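Local coordinates for tRNA (cytosine(72)-C(5))-methyltransferase (Pyrococcus horikoshii, PDB 5ZVE), which methylates the C5 position of cytosine 72 in several tRNAs, using S-adenosyl-L-methionine as methyl donor, at residues Glu57-Leu62 against Ser169-Phe174; Ser100-Ala105 against Val281-Trp286. All blocks are in the same frame, centred on the assembly; numbering follows the deposited sequence.

Contact 1. Residues Glu57-Leu62 against Ser169-Phe174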
# COMPACT_ATOMS: atom_id res chain seq x y z
N GLU A 57 -19.89 -0.09 -15.48
CA GLU A 57 -18.95 0.97 -15.84
C GLU A 57 -17.87 0.48 -16.80
O GLU A 57 -16.91 1.20 -17.08
CB GLU A 57 -18.30 1.55 -14.58
CG GLU A 57 -19.27 2.16 -13.58
CD GLU A 57 -19.62 3.61 -13.90
OE1 GLU A 57 -19.75 4.41 -12.95
OE2 GLU A 57 -19.77 3.94 -15.09
N GLY A 58 -18.02 -0.75 -17.30
CA GLY A 58 -17.07 -1.30 -18.26
C GLY A 58 -15.86 -1.97 -17.63
O GLY A 58 -14.91 -2.32 -18.33
N LEU A 59 -15.88 -2.14 -16.32
CA LEU A 59 -14.74 -2.72 -15.63
C LEU A 59 -14.84 -4.25 -15.60
O LEU A 59 -15.93 -4.81 -15.72
CB LEU A 59 -14.65 -2.16 -14.21
CG LEU A 59 -14.60 -0.63 -14.16
CD1 LEU A 59 -14.36 -0.14 -12.75
CD2 LEU A 59 -13.53 -0.10 -15.11
N LYS A 60 -13.70 -4.91 -15.44
CA LYS A 60 -13.67 -6.37 -15.40
C LYS A 60 -13.15 -6.90 -14.07
O LYS A 60 -12.06 -7.48 -14.00
CB LYS A 60 -12.83 -6.92 -16.56
CG LYS A 60 -13.46 -6.64 -17.92
CD LYS A 60 -12.58 -7.13 -19.06
CE LYS A 60 -13.29 -6.98 -20.40
NZ LYS A 60 -12.46 -7.45 -21.54
N PRO A 61 -13.93 -6.72 -13.00
CA PRO A 61 -13.44 -7.18 -11.69
C PRO A 61 -13.41 -8.70 -11.63
O PRO A 61 -14.27 -9.35 -12.22
CB PRO A 61 -14.47 -6.60 -10.72
CG PRO A 61 -15.74 -6.61 -11.52
CD PRO A 61 -15.34 -6.31 -12.95
N LEU A 62 -12.42 -9.25 -10.94
CA LEU A 62 -12.36 -10.69 -10.74
C LEU A 62 -12.41 -11.00 -9.25
O LEU A 62 -11.92 -10.22 -8.43
CB LEU A 62 -11.09 -11.26 -11.37
CG LEU A 62 -10.92 -11.00 -12.87
CD1 LEU A 62 -9.59 -11.54 -13.35
CD2 LEU A 62 -12.07 -11.62 -13.64
N SER A 169 -11.39 6.10 -8.42
CA SER A 169 -11.67 7.19 -7.48
C SER A 169 -12.82 8.08 -7.94
O SER A 169 -13.50 8.70 -7.12
CB SER A 169 -10.42 8.04 -7.26
OG SER A 169 -9.86 8.46 -8.49
N GLU A 170 -13.05 8.14 -9.25
CA GLU A 170 -14.09 9.00 -9.79
C GLU A 170 -15.43 8.28 -10.00
O GLU A 170 -16.40 8.88 -10.44
CB GLU A 170 -13.62 9.60 -11.12
CG GLU A 170 -12.39 10.49 -10.99
CD GLU A 170 -12.65 11.76 -10.20
OE1 GLU A 170 -13.74 12.36 -10.37
OE2 GLU A 170 -11.77 12.16 -9.41
N LEU A 171 -15.48 6.99 -9.67
CA LEU A 171 -16.71 6.22 -9.85
C LEU A 171 -17.75 6.58 -8.80
O LEU A 171 -17.41 6.95 -7.67
CB LEU A 171 -16.42 4.72 -9.78
CG LEU A 171 -15.53 4.17 -10.89
CD1 LEU A 171 -15.13 2.74 -10.58
CD2 LEU A 171 -16.25 4.24 -12.21
N LYS A 172 -19.02 6.47 -9.18
CA LYS A 172 -20.12 6.68 -8.25
C LYS A 172 -20.03 5.66 -7.14
O LYS A 172 -20.30 5.96 -5.98
CB LYS A 172 -21.48 6.56 -8.95
CG LYS A 172 -21.71 7.54 -10.09
CD LYS A 172 -23.09 7.35 -10.72
CE LYS A 172 -23.26 8.21 -11.97
NZ LYS A 172 -24.62 8.07 -12.59
N ALA A 173 -19.64 4.44 -7.51
CA ALA A 173 -19.49 3.35 -6.56
C ALA A 173 -18.48 3.68 -5.47
O ALA A 173 -18.65 3.30 -4.31
CB ALA A 173 -19.07 2.07 -7.29
N PHE A 174 -17.43 4.41 -5.84
CA PHE A 174 -16.44 4.85 -4.86
C PHE A 174 -17.03 5.91 -3.94
O PHE A 174 -16.80 5.89 -2.72
CB PHE A 174 -15.19 5.39 -5.55
CG PHE A 174 -14.12 5.86 -4.60
CD1 PHE A 174 -13.17 4.97 -4.13
CD2 PHE A 174 -14.08 7.17 -4.18
CE1 PHE A 174 -12.19 5.40 -3.25
CE2 PHE A 174 -13.11 7.60 -3.30
CZ PHE A 174 -12.16 6.72 -2.84
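A Schellman motif that ends helix 47-56 and the N-cap of the short helix 172-175 come together where Glu57 and Leu59 pack on Leu171. Gly58, at positive phi, is the C-prime residue of the motif: Leu59 N bonds back to Leu54 O, and a second bond runs from Gly58 N into the last helical turn. This turn sets Glu57 and Leu59 on the two sides of the glycine, and each takes one methyl of Leu171. The two leucines meet end on, with Leu59 CD1 3.7 Å from Leu171 CD1. Glu57 instead runs alongside Leu171, the two chains pointing opposite ways. Its CG stands anti to the carbonyl carbon (chi1 -60°), and the bend at chi2 of -85° brings the carboxylate round to the second methyl, where Glu57 OE1 lies 3.6 Å from Leu171 CD2. The aliphatic part of the same chain follows, Glu57 CG being 3.9 Å from Leu171 CD2. Leu54 of helix 47-56 touches both leucines, and Phe73 of strand 70-74 also packs on Leu59, which ties the pair to the ferredoxin-like domain. Charge plays a looser part. Glu57 OE1 is 6.1 Å from Lys172 NZ, too far for a salt bridge, although the opposite charges may attract weakly. Glu57 OE1 also stays 4.4 Å from Lys172 N, with no hydrogen bond between them. Leu171 is therefore shared between a leucine methyl and the whole length of the glutamate chain, and the two segments meet at the protein surface through van der Waals packing, not through directional polar bonds.

Contact 2. Residues Ser100-Ala105 against Val281-Trp286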
# COMPACT_ATOMS: atom_id res chain seq x y z
N SER A 100 1.88 8.30 -11.47
CA SER A 100 0.47 8.07 -11.77
C SER A 100 0.25 7.84 -13.27
O SER A 100 -0.50 6.95 -13.66
CB SER A 100 -0.37 9.24 -11.26
OG SER A 100 0.02 10.45 -11.87
N VAL A 101 0.93 8.63 -14.10
CA VAL A 101 0.92 8.44 -15.56
C VAL A 101 1.43 7.05 -15.94
O VAL A 101 0.88 6.39 -16.82
CB VAL A 101 1.79 9.52 -16.26
CG1 VAL A 101 2.04 9.17 -17.72
CG2 VAL A 101 1.14 10.89 -16.14
N TYR A 102 2.48 6.62 -15.24
CA TYR A 102 3.06 5.29 -15.35
C TYR A 102 2.02 4.18 -15.18
O TYR A 102 2.20 3.06 -15.65
CB TYR A 102 4.16 5.15 -14.29
CG TYR A 102 5.08 3.94 -14.39
CD1 TYR A 102 6.00 3.82 -15.42
CD2 TYR A 102 5.08 2.97 -13.40
CE1 TYR A 102 6.86 2.75 -15.49
CE2 TYR A 102 5.94 1.89 -13.46
CZ TYR A 102 6.83 1.78 -14.50
OH TYR A 102 7.69 0.71 -14.57
N GLN A 103 0.92 4.50 -14.51
CA GLN A 103 -0.12 3.52 -14.23
C GLN A 103 -1.44 3.85 -14.94
O GLN A 103 -2.44 3.18 -14.73
CB GLN A 103 -0.34 3.40 -12.72
CG GLN A 103 0.96 3.24 -11.96
CD GLN A 103 0.77 3.25 -10.46
OE1 GLN A 103 0.04 2.43 -9.92
NE2 GLN A 103 1.43 4.19 -9.79
N GLY A 104 -1.43 4.89 -15.77
CA GLY A 104 -2.56 5.18 -16.63
C GLY A 104 -3.29 6.49 -16.39
O GLY A 104 -4.25 6.80 -17.09
N ALA A 105 -2.84 7.27 -15.42
CA ALA A 105 -3.43 8.59 -15.19
C ALA A 105 -3.13 9.53 -16.34
O ALA A 105 -2.13 9.38 -17.03
CB ALA A 105 -2.91 9.19 -13.88
N VAL A 281 6.77 -1.43 -1.63
CA VAL A 281 5.66 -0.77 -2.31
C VAL A 281 5.91 -0.67 -3.81
O VAL A 281 7.04 -0.57 -4.27
CB VAL A 281 5.39 0.64 -1.73
CG1 VAL A 281 5.19 0.57 -0.22
CG2 VAL A 281 6.50 1.60 -2.08
N ARG A 282 4.82 -0.74 -4.57
CA ARG A 282 4.89 -0.72 -6.02
C ARG A 282 3.95 0.35 -6.56
O ARG A 282 2.92 0.63 -5.95
CB ARG A 282 4.55 -2.10 -6.58
CG ARG A 282 5.47 -3.21 -6.08
CD ARG A 282 4.98 -4.58 -6.50
NE ARG A 282 5.20 -4.81 -7.93
CZ ARG A 282 4.73 -5.85 -8.60
NH1 ARG A 282 4.01 -6.78 -7.97
NH2 ARG A 282 4.98 -5.97 -9.89
N PRO A 283 4.31 0.98 -7.69
CA PRO A 283 5.56 0.76 -8.42
C PRO A 283 6.72 1.52 -7.78
O PRO A 283 6.49 2.53 -7.12
CB PRO A 283 5.25 1.31 -9.81
CG PRO A 283 4.29 2.41 -9.54
CD PRO A 283 3.47 1.99 -8.35
N LYS A 284 7.93 1.02 -7.97
CA LYS A 284 9.11 1.65 -7.42
C LYS A 284 9.96 2.21 -8.56
O LYS A 284 10.85 1.53 -9.08
CB LYS A 284 9.91 0.65 -6.58
CG LYS A 284 11.06 1.26 -5.80
CD LYS A 284 10.56 2.20 -4.71
CE LYS A 284 9.87 1.43 -3.60
NZ LYS A 284 9.61 2.29 -2.41
N LEU A 285 9.66 3.44 -8.96
CA LEU A 285 10.39 4.11 -10.03
C LEU A 285 11.85 4.34 -9.62
O LEU A 285 12.77 3.98 -10.35
CB LEU A 285 9.72 5.43 -10.41
CG LEU A 285 8.54 5.38 -11.39
CD1 LEU A 285 7.35 4.62 -10.81
CD2 LEU A 285 8.12 6.77 -11.82
N TRP A 286 12.05 4.95 -8.45
CA TRP A 286 13.39 5.14 -7.90
C TRP A 286 13.35 4.95 -6.39
O TRP A 286 12.63 5.66 -5.69
CB TRP A 286 13.95 6.52 -8.23
CG TRP A 286 13.93 6.84 -9.70
CD1 TRP A 286 13.00 7.58 -10.35
CD2 TRP A 286 14.87 6.41 -10.69
NE1 TRP A 286 13.30 7.65 -11.69
CE2 TRP A 286 14.44 6.93 -11.92
CE3 TRP A 286 16.03 5.63 -10.65
CZ2 TRP A 286 15.14 6.71 -13.11
CZ3 TRP A 286 16.72 5.41 -11.83
CH2 TRP A 286 16.27 5.95 -13.04
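Pro283 is the wedge of this contact, its ring set between Tyr102 and Gln103 at the end of helix 95-101. The tightly packed part is the buried cluster of Tyr102, Pro283 and Leu285. Pro283 CB lies at the edge of the phenol, 3.8 Å from Tyr102 CE2. A chi1 of -169° swings the tyrosine ring away from its own backbone N and over to the loop, where Leu285 CD1 approaches it obliquely, in an off-centre CH-pi contact 4.3 Å from the Tyr102 ring centroid. The hydroxyl of the buried Tyr102 is satisfied by its hydrogen bond to Arg30 O. Gln103, partly exposed, forms the outer side, yet its NE2 still comes 3.3 Å from Pro283 CD. That nitrogen donates to Glu99 O, one turn back, which helps hold the amide beside the proline ring. A cis peptide bond before Pro283 shapes its loop. At the C-terminal end of the helix, Gly104 at positive phi completes the two bonds of a classical Schellman motif, Ala105 N to Ser100 O and Gly104 N to Val101 O, here at an interface between the PUA and methyltransferase domains.

Contacts 1 and 2 illustrate how a multidomain enzyme can use separate small patches for different ends. Their centres are 20 Å apart and their nearest atoms about 9 Å apart, so they do not touch, yet their segments alternate along the chain. Contact 1, a surface patch away from the annotated sites, packs the loop after helix 47-56 on a later part of the chain that leads into strand 179-181, in the same sheet as strands 62-63 and 70-74. Contact 2 is buried and joins the PUA region to a methyltransferase loop near the chemistry: the side chain of Pro283 is about 12 Å from that of Cys323, the predicted nucleophile, which Val281 of the same loop touches directly.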